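Local coordinates for transferrin binding protein B (Actinobacillus suis, PDB 3PQU) that probably binds host transferrin at the bacterial outer membrane as the lipoprotein part of the receptor through which iron is acquired, at residues L219-K225 / I252-Q258; F237-T243 / E267-T271; D429-A433 / F537-A542. One frame throughout, in Å; residues are numbered along the deposited sequence.

Contact 1 of 3, residues L219-K225 / I252-Q258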
ATOM      1  N   LEU A 219      32.079  17.717 -19.315  1.00 49.97           N
ATOM      2  CA  LEU A 219      33.172  16.924 -19.857  1.00 50.60           C
ATOM      3  C   LEU A 219      33.570  17.541 -21.192  1.00 59.64           C
ATOM      4  O   LEU A 219      32.849  17.417 -22.188  1.00 46.70           O
ATOM      5  CB  LEU A 219      32.767  15.457 -20.025  1.00 56.28           C
ATOM      6  CG  LEU A 219      32.378  14.694 -18.760  1.00 62.41           C
ATOM      7  CD1 LEU A 219      31.039  15.175 -18.229  1.00 55.65           C
ATOM      8  CD2 LEU A 219      32.325  13.205 -19.039  1.00 73.49           C
ATOM      9  N   GLY A 220      34.717  18.214 -21.211  1.00 61.78           N
ATOM     10  CA  GLY A 220      35.014  19.128 -22.296  1.00 51.17           C
ATOM     11  C   GLY A 220      33.981  20.231 -22.159  1.00 66.93           C
ATOM     12  O   GLY A 220      33.749  20.726 -21.051  1.00 75.36           O
ATOM     13  N   ASP A 221      33.330  20.605 -23.256  1.00 56.81           N
ATOM     14  CA  ASP A 221      32.235  21.569 -23.159  1.00 64.78           C
ATOM     15  C   ASP A 221      30.878  20.896 -23.286  1.00 65.31           C
ATOM     16  O   ASP A 221      29.904  21.508 -23.720  1.00 66.53           O
ATOM     17  CB  ASP A 221      32.389  22.704 -24.173  1.00 87.85           C
ATOM     18  CG  ASP A 221      33.124  23.897 -23.596  1.00 94.90           C
ATOM     19  OD1 ASP A 221      32.450  24.827 -23.104  1.00 95.09           O
ATOM     20  OD2 ASP A 221      34.373  23.891 -23.619  1.00 94.14           O
ATOM     21  N   ASN A 222      30.828  19.627 -22.902  1.00 63.86           N
ATOM     22  CA  ASN A 222      29.580  18.889 -22.874  1.00 57.91           C
ATOM     23  C   ASN A 222      29.015  18.848 -21.462  1.00 44.95           C
ATOM     24  O   ASN A 222      29.616  18.242 -20.579  1.00 37.06           O
ATOM     25  CB  ASN A 222      29.792  17.475 -23.422  1.00 42.97           C
ATOM     26  CG  ASN A 222      30.018  17.462 -24.931  1.00 57.83           C
ATOM     27  OD1 ASN A 222      29.472  18.298 -25.653  1.00 63.66           O
ATOM     28  ND2 ASN A 222      30.817  16.506 -25.413  1.00 41.37           N
ATOM     29  N   GLU A 223      27.879  19.518 -21.254  1.00 40.16           N
ATOM     30  CA  GLU A 223      27.210  19.526 -19.949  1.00 55.97           C
ATOM     31  C   GLU A 223      26.424  18.232 -19.731  1.00 49.21           C
ATOM     32  O   GLU A 223      25.743  17.755 -20.638  1.00 41.22           O
ATOM     33  CB  GLU A 223      26.243  20.713 -19.825  1.00 47.73           C
ATOM     34  CG  GLU A 223      26.844  22.100 -20.042  1.00 64.35           C
ATOM     35  CD  GLU A 223      25.781  23.202 -20.020  1.00 64.37           C
ATOM     36  OE1 GLU A 223      24.670  22.933 -19.517  1.00 66.06           O
ATOM     37  OE2 GLU A 223      26.046  24.333 -20.502  1.00 46.96           O
ATOM     38  N   VAL A 224      26.513  17.671 -18.528  1.00 34.30           N
ATOM     39  CA  VAL A 224      25.694  16.525 -18.159  1.00 23.21           C
ATOM     40  C   VAL A 224      24.292  17.006 -17.800  1.00 30.23           C
ATOM     41  O   VAL A 224      24.119  17.808 -16.878  1.00 34.42           O
ATOM     42  CB  VAL A 224      26.302  15.768 -16.969  1.00 31.30           C
ATOM     43  CG1 VAL A 224      25.342  14.675 -16.483  1.00 27.57           C
ATOM     44  CG2 VAL A 224      27.645  15.168 -17.362  1.00 24.27           C
ATOM     45  N   LYS A 225      23.295  16.535 -18.539  1.00 28.41           N
ATOM     46  CA  LYS A 225      21.913  16.955 -18.311  1.00 34.86           C
ATOM     47  C   LYS A 225      21.143  15.993 -17.420  1.00 30.87           C
ATOM     48  O   LYS A 225      20.173  16.390 -16.779  1.00 31.84           O
ATOM     49  CB  LYS A 225      21.157  17.110 -19.637  1.00 34.02           C
ATOM     50  CG  LYS A 225      21.887  17.936 -20.704  1.00 51.00           C
ATOM     51  CD  LYS A 225      21.693  19.426 -20.508  1.00 75.39           C
ATOM     52  CE  LYS A 225      22.483  20.236 -21.539  1.00 94.40           C
ATOM     53  NZ  LYS A 225      21.958  20.104 -22.931  1.00 92.39           N
ATOM     54  N   ILE A 252      27.665   9.958 -22.012  1.00 29.38           N
ATOM     55  CA  ILE A 252      28.253  11.264 -22.322  1.00 26.66           C
ATOM     56  C   ILE A 252      29.771  11.282 -22.151  1.00 46.70           C
ATOM     57  O   ILE A 252      30.290  10.806 -21.143  1.00 42.02           O
ATOM     58  CB  ILE A 252      27.654  12.412 -21.466  1.00 37.97           C
ATOM     59  CG1 ILE A 252      28.413  13.719 -21.741  1.00 41.82           C
ATOM     60  CG2 ILE A 252      27.704  12.072 -19.974  1.00 32.94           C
ATOM     61  CD1 ILE A 252      27.876  14.933 -21.002  1.00 55.36           C
ATOM     62  N   ASN A 253      30.454  11.858 -23.141  1.00 46.35           N
ATOM     63  CA  ASN A 253      31.914  11.942 -23.203  1.00 62.11           C
ATOM     64  C   ASN A 253      32.371  13.370 -23.404  1.00 58.08           C
ATOM     65  O   ASN A 253      31.558  14.289 -23.459  1.00 60.78           O
ATOM     66  CB  ASN A 253      32.430  11.147 -24.402  1.00 60.93           C
ATOM     67  CG  ASN A 253      33.099   9.870 -24.002  1.00 81.15           C
ATOM     68  OD1 ASN A 253      33.337   9.631 -22.820  1.00 87.70           O
ATOM     69  ND2 ASN A 253      33.410   9.033 -24.984  1.00 95.08           N
ATOM     70  N   ARG A 254      33.680  13.556 -23.539  1.00 54.62           N
ATOM     71  CA  ARG A 254      34.188  14.818 -24.055  1.00 70.57           C
ATOM     72  C   ARG A 254      34.142  14.755 -25.579  1.00 58.04           C
ATOM     73  O   ARG A 254      34.244  15.775 -26.264  1.00 61.38           O
ATOM     74  CB  ARG A 254      35.603  15.110 -23.549  1.00 82.91           C
ATOM     75  CG  ARG A 254      36.568  13.955 -23.679  1.00 87.09           C
ATOM     76  CD  ARG A 254      37.917  14.326 -23.096  1.00 99.68           C
ATOM     77  NE  ARG A 254      38.744  13.149 -22.855  1.00111.14           N
ATOM     78  CZ  ARG A 254      39.906  13.175 -22.211  1.00122.76           C
ATOM     79  NH1 ARG A 254      40.382  14.323 -21.742  1.00127.53           N
ATOM     80  NH2 ARG A 254      40.592  12.054 -22.035  1.00123.31           N
ATOM     81  N   ASN A 255      33.968  13.542 -26.095  1.00 45.39           N
ATOM     82  CA  ASN A 255      33.824  13.307 -27.529  1.00 72.74           C
ATOM     83  C   ASN A 255      32.377  13.248 -27.998  1.00 72.86           C
ATOM     84  O   ASN A 255      32.113  13.138 -29.197  1.00 56.01           O
ATOM     85  CB  ASN A 255      34.486  11.986 -27.913  1.00 70.96           C
ATOM     86  CG  ASN A 255      35.945  11.954 -27.576  1.00 70.48           C
ATOM     87  OD1 ASN A 255      36.596  12.996 -27.485  1.00 73.73           O
ATOM     88  ND2 ASN A 255      36.479  10.753 -27.391  1.00 51.13           N
ATOM     89  N   LYS A 256      31.439  13.294 -27.060  1.00 63.16           N
ATOM     90  CA  LYS A 256      30.045  13.039 -27.401  1.00 56.03           C
ATOM     91  C   LYS A 256      29.067  13.734 -26.464  1.00 52.72           C
ATOM     92  O   LYS A 256      28.992  13.393 -25.278  1.00 39.14           O
ATOM     93  CB  LYS A 256      29.784  11.533 -27.402  1.00 50.56           C
ATOM     94  CG  LYS A 256      28.316  11.164 -27.374  1.00 68.92           C
ATOM     95  CD  LYS A 256      28.117   9.678 -27.581  1.00 80.41           C
ATOM     96  CE  LYS A 256      26.636   9.331 -27.568  1.00 91.88           C
ATOM     97  NZ  LYS A 256      25.850  10.205 -28.494  1.00 89.15           N
ATOM     98  N   ALA A 257      28.319  14.703 -26.996  1.00 39.47           N
ATOM     99  CA  ALA A 257      27.290  15.382 -26.212  1.00 45.46           C
ATOM    100  C   ALA A 257      26.186  14.397 -25.801  1.00 42.49           C
ATOM    101  O   ALA A 257      25.950  13.394 -26.479  1.00 40.11           O
ATOM    102  CB  ALA A 257      26.714  16.560 -26.986  1.00 43.77           C
ATOM    103  N   GLN A 258      25.517  14.680 -24.686  1.00 30.67           N
ATOM    104  CA  GLN A 258      24.541  13.754 -24.136  1.00 36.10           C
ATOM    105  C   GLN A 258      23.216  13.816 -24.888  1.00 40.94           C
ATOM    106  O   GLN A 258      22.704  14.894 -25.156  1.00 28.39           O
ATOM    107  CB  GLN A 258      24.295  14.021 -22.644  1.00 25.25           C
ATOM    108  CG  GLN A 258      23.378  12.954 -22.027  1.00 25.37           C
ATOM    109  CD  GLN A 258      23.206  13.080 -20.519  1.00 27.89           C
ATOM    110  OE1 GLN A 258      23.010  14.171 -20.006  1.00 33.14           O
ATOM    111  NE2 GLN A 258      23.246  11.942 -19.807  1.00 19.01           N
TER
HETATM  112  O   HOH W   1      25.872  17.074 -23.320  1.00 33.55           O
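I252 packs its CD1 between L219 and V224 of segment 219-225, and against the backbone at N222 and E223. I252 CD1 lies 3.7 Å from V224 CG2 and 4.2 Å from L219 CD1. The same I252 CD1 is 3.8 Å from N222 O and 3.6 Å from E223 O. Both chi angles of I252 are t, so the side chain is fully extended.

N222 makes one of two direct hydrogen bonds. N222 ND2 donates to N253 O at 3.0 Å, with an angle of 163° at the hydrogen. Its CB also packs on I252 CD1. At the other end Q258 OE1 accepts from K225 N at 2.8 Å, and Q258 NE2 bonds to G226 O and G250 O. A water ties the two backbones together, 2.8 Å from both E223 O and Q258 N. It donates to the first and accepts from the second.

L219 to N222 is a type II' beta turn with G220 at positive phi. The turn closes a small two-strand hairpin, 218-219 with 222-223. L219 O lies 3.5 Å from R254 CA, a CA-H...O contact. No backbone-to-backbone hydrogen bond joins the segments.

This surface contact joins two connections between strands of the N-lobe beta barrel. The hairpin precedes strand 229-236, while 252-258 links strand 241-249 to strand 260-271. N210 and H213, in the loop before strand 218-219, touch V224.

Contact 2 of 3, residues F237-T243 / E267-T271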
ATOM      1  N   PHE A 237      -3.295  16.981  -6.785  1.00 30.70           N
ATOM      2  CA  PHE A 237      -4.011  16.275  -5.730  1.00 28.86           C
ATOM      3  C   PHE A 237      -5.461  16.745  -5.618  1.00 36.50           C
ATOM      4  O   PHE A 237      -6.368  15.938  -5.398  1.00 30.32           O
ATOM      5  CB  PHE A 237      -3.284  16.409  -4.385  1.00 29.94           C
ATOM      6  CG  PHE A 237      -2.056  15.525  -4.261  1.00 31.26           C
ATOM      7  CD1 PHE A 237      -2.182  14.149  -4.048  1.00 26.35           C
ATOM      8  CD2 PHE A 237      -0.780  16.072  -4.335  1.00 18.84           C
ATOM      9  CE1 PHE A 237      -1.051  13.332  -3.933  1.00 23.05           C
ATOM     10  CE2 PHE A 237       0.358  15.275  -4.215  1.00 19.19           C
ATOM     11  CZ  PHE A 237       0.223  13.891  -4.013  1.00 28.10           C
ATOM     12  N   ASP A 238      -5.685  18.044  -5.782  1.00 27.79           N
ATOM     13  CA  ASP A 238      -7.046  18.586  -5.695  1.00 32.22           C
ATOM     14  C   ASP A 238      -8.007  18.006  -6.750  1.00 37.68           C
ATOM     15  O   ASP A 238      -9.193  17.837  -6.479  1.00 34.66           O
ATOM     16  CB  ASP A 238      -7.023  20.120  -5.744  1.00 34.46           C
ATOM     17  CG  ASP A 238      -6.386  20.734  -4.503  1.00 54.03           C
ATOM     18  OD1 ASP A 238      -6.059  19.982  -3.555  1.00 49.61           O
ATOM     19  OD2 ASP A 238      -6.213  21.971  -4.476  1.00 55.25           O
ATOM     20  N   ASN A 239      -7.495  17.689  -7.939  1.00 24.48           N
ATOM     21  CA  ASN A 239      -8.316  17.081  -8.989  1.00 28.82           C
ATOM     22  C   ASN A 239      -8.114  15.557  -9.114  1.00 31.90           C
ATOM     23  O   ASN A 239      -8.643  14.916 -10.027  1.00 20.98           O
ATOM     24  CB  ASN A 239      -8.096  17.789 -10.336  1.00 29.20           C
ATOM     25  CG  ASN A 239      -8.761  19.164 -10.385  1.00 52.47           C
ATOM     26  OD1 ASN A 239      -9.882  19.339  -9.908  1.00 50.76           O
ATOM     27  ND2 ASN A 239      -8.069  20.143 -10.958  1.00 36.40           N
ATOM     28  N   LYS A 240      -7.350  14.983  -8.192  1.00 26.88           N
ATOM     29  CA  LYS A 240      -7.152  13.535  -8.170  1.00 28.39           C
ATOM     30  C   LYS A 240      -6.557  12.989  -9.467  1.00 27.99           C
ATOM     31  O   LYS A 240      -6.982  11.931  -9.954  1.00 20.70           O
ATOM     32  CB  LYS A 240      -8.488  12.836  -7.924  1.00 29.95           C
ATOM     33  CG  LYS A 240      -9.144  13.169  -6.590  1.00 33.27           C
ATOM     34  CD  LYS A 240      -8.234  12.798  -5.434  1.00 45.98           C
ATOM     35  CE  LYS A 240      -8.938  12.937  -4.088  1.00 45.70           C
ATOM     36  NZ  LYS A 240      -7.992  12.681  -2.959  1.00 27.79           N
ATOM     37  N   LYS A 241      -5.591  13.701 -10.034  1.00 22.35           N
ATOM     38  CA  LYS A 241      -4.973  13.278 -11.298  1.00 26.88           C
ATOM     39  C   LYS A 241      -3.480  13.526 -11.232  1.00 19.28           C
ATOM     40  O   LYS A 241      -3.022  14.287 -10.397  1.00 21.04           O
ATOM     41  CB  LYS A 241      -5.526  14.084 -12.483  1.00 25.14           C
ATOM     42  CG  LYS A 241      -6.971  13.824 -12.853  1.00 52.93           C
ATOM     43  CD  LYS A 241      -7.371  14.661 -14.067  1.00 54.10           C
ATOM     44  CE  LYS A 241      -8.739  14.250 -14.604  1.00 66.78           C
ATOM     45  NZ  LYS A 241      -8.768  12.832 -15.086  1.00 63.26           N
ATOM     46  N   LEU A 242      -2.733  12.926 -12.153  1.00 20.25           N
ATOM     47  CA  LEU A 242      -1.319  13.215 -12.273  1.00 22.18           C
ATOM     48  C   LEU A 242      -0.834  12.934 -13.681  1.00 25.92           C
ATOM     49  O   LEU A 242      -1.421  12.127 -14.409  1.00 23.72           O
ATOM     50  CB  LEU A 242      -0.517  12.355 -11.279  1.00 19.75           C
ATOM     51  CG  LEU A 242      -0.466  10.840 -11.519  1.00 21.39           C
ATOM     52  CD1 LEU A 242       0.575  10.454 -12.566  1.00 23.06           C
ATOM     53  CD2 LEU A 242      -0.175  10.117 -10.202  1.00 19.43           C
ATOM     54  N   THR A 243       0.269  13.570 -14.045  1.00 19.97           N
ATOM     55  CA  THR A 243       0.931  13.276 -15.301  1.00 21.02           C
ATOM     56  C   THR A 243       2.409  13.081 -15.014  1.00 18.37           C
ATOM     57  O   THR A 243       2.881  13.345 -13.905  1.00 20.82           O
ATOM     58  CB  THR A 243       0.780  14.432 -16.311  1.00 23.57           C
ATOM     59  OG1 THR A 243       1.418  15.604 -15.789  1.00 25.15           O
ATOM     60  CG2 THR A 243      -0.700  14.725 -16.621  1.00 22.91           C
ATOM     61  N   GLU A 267      -0.190   9.237 -17.617  1.00 15.15           N
ATOM     62  CA  GLU A 267      -1.355   9.896 -17.053  1.00 20.91           C
ATOM     63  C   GLU A 267      -2.046   8.912 -16.129  1.00 28.76           C
ATOM     64  O   GLU A 267      -2.050   7.701 -16.390  1.00 24.57           O
ATOM     65  CB  GLU A 267      -2.305  10.438 -18.147  1.00 25.33           C
ATOM     66  CG  GLU A 267      -2.892   9.376 -19.063  1.00 55.76           C
ATOM     67  CD  GLU A 267      -3.874   9.953 -20.076  1.00 75.58           C
ATOM     68  OE1 GLU A 267      -3.800  11.172 -20.348  1.00 80.95           O
ATOM     69  OE2 GLU A 267      -4.716   9.189 -20.599  1.00 71.67           O
ATOM     70  N   ALA A 268      -2.604   9.416 -15.029  1.00 19.36           N
ATOM     71  CA  ALA A 268      -3.261   8.528 -14.074  1.00 21.16           C
ATOM     72  C   ALA A 268      -4.263   9.272 -13.201  1.00 21.68           C
ATOM     73  O   ALA A 268      -4.175  10.487 -13.039  1.00 22.52           O
ATOM     74  CB  ALA A 268      -2.210   7.778 -13.209  1.00 12.68           C
ATOM     75  N   ASP A 269      -5.234   8.533 -12.685  1.00 18.38           N
ATOM     76  CA  ASP A 269      -6.224   9.073 -11.764  1.00 26.36           C
ATOM     77  C   ASP A 269      -6.021   8.462 -10.381  1.00 25.44           C
ATOM     78  O   ASP A 269      -5.711   7.271 -10.253  1.00 19.47           O
ATOM     79  CB  ASP A 269      -7.652   8.760 -12.239  1.00 30.59           C
ATOM     80  CG  ASP A 269      -7.981   9.409 -13.578  1.00 44.56           C
ATOM     81  OD1 ASP A 269      -7.702  10.613 -13.747  1.00 53.32           O
ATOM     82  OD2 ASP A 269      -8.518   8.708 -14.462  1.00 64.63           O
ATOM     83  N   ILE A 270      -6.252   9.270  -9.355  1.00 22.28           N
ATOM     84  CA  ILE A 270      -5.971   8.889  -7.974  1.00 25.44           C
ATOM     85  C   ILE A 270      -7.219   8.399  -7.253  1.00 27.85           C
ATOM     86  O   ILE A 270      -8.227   9.106  -7.196  1.00 24.47           O
ATOM     87  CB  ILE A 270      -5.384  10.084  -7.176  1.00 22.73           C
ATOM     88  CG1 ILE A 270      -4.011  10.484  -7.726  1.00 26.58           C
ATOM     89  CG2 ILE A 270      -5.281   9.751  -5.696  1.00 23.88           C
ATOM     90  CD1 ILE A 270      -3.521  11.851  -7.224  1.00 22.01           C
ATOM     91  N   THR A 271      -7.146   7.195  -6.694  1.00 22.16           N
ATOM     92  CA  THR A 271      -8.207   6.661  -5.836  1.00 25.44           C
ATOM     93  C   THR A 271      -7.563   6.181  -4.544  1.00 34.32           C
ATOM     94  O   THR A 271      -6.571   5.455  -4.585  1.00 23.65           O
ATOM     95  CB  THR A 271      -8.930   5.455  -6.478  1.00 28.34           C
ATOM     96  OG1 THR A 271      -9.455   5.819  -7.759  1.00 40.98           O
ATOM     97  CG2 THR A 271     -10.075   4.977  -5.591  1.00 34.76           C
TER
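Three backbone hydrogen bonds join the segments. L242 and A268 form an antiparallel hydrogen-bonded pair, with L242 N to A268 O and A268 N to L242 O both 3.0 Å. I270 N donates to K240 O at 2.8 Å. K241-D269 and T243-E267 are the non-hydrogen-bonded pairs.

One salt bridge crosses the sheet face that carries K241, T243, E267 and D269. K241 NZ lies 2.8 Å from D269 OD1.

L242 and A268 meet on the opposite face, with L242 CG 3.9 Å from A268 CB. F237 of the turn meets I270, with F237 CD1 4.1 Å from I270 CD1. I270 has the largest area covered.

The turn F237-K240 is type I. K240, at positive phi, and K241 both face D236, which makes a G1 beta bulge.

The contact lies in the N-lobe barrel at the open end of the hairpin, away from the loop joining strands 241-249 and 260-271. Strand 229-236 flanks the first and strand 274-281 the second. F237 packs on strands 163-165 and 170-183.

Contact 3 of 3, residues D429-A433 / F537-A542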
ATOM      1  N   ASP A 429     -13.966  19.515   2.382  1.00 43.72           N
ATOM      2  CA  ASP A 429     -14.870  20.469   1.757  1.00 55.11           C
ATOM      3  C   ASP A 429     -16.263  19.882   1.524  1.00 50.87           C
ATOM      4  O   ASP A 429     -17.147  20.565   1.025  1.00 55.72           O
ATOM      5  CB  ASP A 429     -14.283  21.019   0.454  1.00 60.93           C
ATOM      6  CG  ASP A 429     -14.162  19.963  -0.626  1.00 86.20           C
ATOM      7  OD1 ASP A 429     -14.539  18.800  -0.365  1.00 88.60           O
ATOM      8  OD2 ASP A 429     -13.685  20.297  -1.735  1.00 86.33           O
ATOM      9  N   LYS A 430     -16.454  18.618   1.886  1.00 49.76           N
ATOM     10  CA  LYS A 430     -17.782  18.008   1.834  1.00 44.95           C
ATOM     11  C   LYS A 430     -18.328  17.779   3.237  1.00 31.92           C
ATOM     12  O   LYS A 430     -19.378  17.169   3.399  1.00 46.33           O
ATOM     13  CB  LYS A 430     -17.760  16.684   1.065  1.00 47.65           C
ATOM     14  CG  LYS A 430     -17.313  16.797  -0.382  1.00 59.50           C
ATOM     15  CD  LYS A 430     -18.355  17.489  -1.247  1.00 77.50           C
ATOM     16  CE  LYS A 430     -17.896  17.589  -2.699  1.00 82.47           C
ATOM     17  NZ  LYS A 430     -16.721  18.496  -2.860  1.00 77.00           N
ATOM     18  N   MET A 431     -17.607  18.269   4.246  1.00 41.41           N
ATOM     19  CA  MET A 431     -18.107  18.276   5.615  1.00 56.22           C
ATOM     20  C   MET A 431     -19.337  19.175   5.676  1.00 65.84           C
ATOM     21  O   MET A 431     -19.301  20.303   5.182  1.00 59.93           O
ATOM     22  CB  MET A 431     -17.042  18.796   6.588  1.00 54.50           C
ATOM     23  CG  MET A 431     -15.883  17.834   6.845  1.00 50.19           C
ATOM     24  SD  MET A 431     -16.380  16.309   7.665  1.00 51.25           S
ATOM     25  CE  MET A 431     -16.832  16.912   9.302  1.00 53.08           C
ATOM     26  N   PRO A 432     -20.429  18.680   6.276  1.00 64.79           N
ATOM     27  CA  PRO A 432     -21.627  19.513   6.395  1.00 74.12           C
ATOM     28  C   PRO A 432     -21.296  20.832   7.077  1.00 64.81           C
ATOM     29  O   PRO A 432     -20.505  20.848   8.018  1.00 64.57           O
ATOM     30  CB  PRO A 432     -22.543  18.680   7.295  1.00 84.87           C
ATOM     31  CG  PRO A 432     -22.073  17.279   7.126  1.00 76.17           C
ATOM     32  CD  PRO A 432     -20.595  17.374   6.935  1.00 61.21           C
ATOM     33  N   ALA A 433     -21.881  21.923   6.596  1.00 73.18           N
ATOM     34  CA  ALA A 433     -21.775  23.209   7.276  1.00 79.91           C
ATOM     35  C   ALA A 433     -22.984  23.408   8.188  1.00 98.13           C
ATOM     36  O   ALA A 433     -23.977  24.013   7.788  1.00118.69           O
ATOM     37  CB  ALA A 433     -21.681  24.331   6.267  1.00 64.53           C
ATOM     38  N   PHE A 537     -14.632  11.361  10.516  1.00 31.78           N
ATOM     39  CA  PHE A 537     -15.878  11.336   9.767  1.00 37.18           C
ATOM     40  C   PHE A 537     -15.682  10.626   8.431  1.00 42.81           C
ATOM     41  O   PHE A 537     -14.725  10.917   7.696  1.00 28.25           O
ATOM     42  CB  PHE A 537     -16.388  12.758   9.559  1.00 41.26           C
ATOM     43  CG  PHE A 537     -16.824  13.419  10.829  1.00 48.78           C
ATOM     44  CD1 PHE A 537     -18.107  13.224  11.319  1.00 52.70           C
ATOM     45  CD2 PHE A 537     -15.944  14.207  11.553  1.00 42.28           C
ATOM     46  CE1 PHE A 537     -18.513  13.824  12.504  1.00 51.18           C
ATOM     47  CE2 PHE A 537     -16.349  14.812  12.738  1.00 48.65           C
ATOM     48  CZ  PHE A 537     -17.633  14.614  13.211  1.00 48.00           C
ATOM     49  N   TYR A 538     -16.578   9.692   8.115  1.00 30.58           N
ATOM     50  CA  TYR A 538     -16.381   8.832   6.944  1.00 29.19           C
ATOM     51  C   TYR A 538     -17.523   8.890   5.937  1.00 33.19           C
ATOM     52  O   TYR A 538     -18.665   9.201   6.290  1.00 41.00           O
ATOM     53  CB  TYR A 538     -16.118   7.379   7.372  1.00 31.71           C
ATOM     54  CG  TYR A 538     -15.044   7.268   8.426  1.00 33.57           C
ATOM     55  CD1 TYR A 538     -13.707   7.513   8.117  1.00 35.63           C
ATOM     56  CD2 TYR A 538     -15.367   6.935   9.736  1.00 35.25           C
ATOM     57  CE1 TYR A 538     -12.723   7.425   9.088  1.00 37.98           C
ATOM     58  CE2 TYR A 538     -14.396   6.847  10.709  1.00 41.84           C
ATOM     59  CZ  TYR A 538     -13.079   7.096  10.385  1.00 40.29           C
ATOM     60  OH  TYR A 538     -12.123   6.999  11.368  1.00 39.63           O
ATOM     61  N   GLY A 539     -17.200   8.610   4.676  1.00 31.95           N
ATOM     62  CA  GLY A 539     -18.192   8.624   3.616  1.00 32.55           C
ATOM     63  C   GLY A 539     -18.328   9.975   2.930  1.00 42.93           C
ATOM     64  O   GLY A 539     -17.748  10.964   3.373  1.00 43.56           O
ATOM     65  N   PRO A 540     -19.107  10.014   1.841  1.00 41.74           N
ATOM     66  CA  PRO A 540     -19.356  11.168   0.969  1.00 44.28           C
ATOM     67  C   PRO A 540     -19.659  12.454   1.723  1.00 46.89           C
ATOM     68  O   PRO A 540     -19.107  13.496   1.367  1.00 40.49           O
ATOM     69  CB  PRO A 540     -20.593  10.742   0.180  1.00 49.69           C
ATOM     70  CG  PRO A 540     -20.507   9.267   0.129  1.00 54.67           C
ATOM     71  CD  PRO A 540     -19.880   8.831   1.424  1.00 46.20           C
ATOM     72  N   THR A 541     -20.520  12.394   2.738  1.00 40.49           N
ATOM     73  CA  THR A 541     -20.927  13.592   3.457  1.00 29.15           C
ATOM     74  C   THR A 541     -20.931  13.420   4.977  1.00 40.53           C
ATOM     75  O   THR A 541     -21.815  13.946   5.663  1.00 37.18           O
ATOM     76  CB  THR A 541     -22.329  14.088   2.977  1.00 53.10           C
ATOM     77  OG1 THR A 541     -23.281  13.011   3.036  1.00 43.16           O
ATOM     78  CG2 THR A 541     -22.253  14.608   1.536  1.00 38.45           C
ATOM     79  N   ALA A 542     -19.956  12.680   5.489  1.00 36.13           N
ATOM     80  CA  ALA A 542     -19.794  12.481   6.926  1.00 47.23           C
ATOM     81  C   ALA A 542     -20.963  11.737   7.562  1.00 44.75           C
ATOM     82  O   ALA A 542     -21.222  11.893   8.745  1.00 42.83           O
ATOM     83  CB  ALA A 542     -19.558  13.826   7.635  1.00 45.46           C
TER
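M431 has the largest area covered here. Its CA-to-CB bond points away from 537-542, yet chi1, chi2 and chi3 are all m. This folded conformation turns the thioether back, so that M431 CE lies 3.6 Å from F537 CD2. The methyl sits over one face of the ring: M431 CE is 4.0 Å from the F537 ring centroid and 26° off the normal, a CH-pi contact. M431 SD is 5.0 Å from the F537 ring centroid and oblique, which makes this a Met-aromatic pair. M431 SD also lies 4.0 Å from A542 CB. The CA-to-CB bond of F537 points toward 429-433.

P432 shares A542 CB with M431. P432 CD is 3.8 Å from A542 CB, and P432 CG is 3.6 Å from T541 O.

The two segments lie at one end of the C-lobe beta barrel. Segment 429-433 is in the link from strand 413-424 to the barrel strand 436-448. Segment 537-542 runs from the end of strand 531-538 into the turn before strand 544-551. G539 and A542 both have positive phi in that turn. T426, in the same link as 429-433, hydrogen-bonds to G539 O through its OG1.

No hydrogen bond joins the segments. K430 CB lies 3.5 Å from P540 O, but the rest of the side chain leads away. Its chi1 and chi2 are both m, and K430 NZ forms a salt bridge to D429 OD1 at 3.3 Å, a weak hydrogen bond. T541 CA lies 3.9 Å from K430 O. F473 packs on both M431 and P432.

Overall arrangement
Contacts 1 and 2 belong to the N-lobe barrel, and contact 3 to the C-lobe barrel. The segments of contacts 1 and 2 alternate along the chain. Strand 241-249 leads from 237-243 toward 252-258, and strand 260-271 runs back to 267-271. The contacts thus lie near opposite ends of one hairpin, with centres about 37 Å apart. Contact 3 follows later in sequence, but it is nearer to contact 2 in space: their centres are about 21 Å apart and their nearest atoms about 7 Å, without touching. Contact 2 therefore lies on the side of its barrel facing the C-lobe. Contact 1 is remote from contact 3, their centres about 56 Å apart.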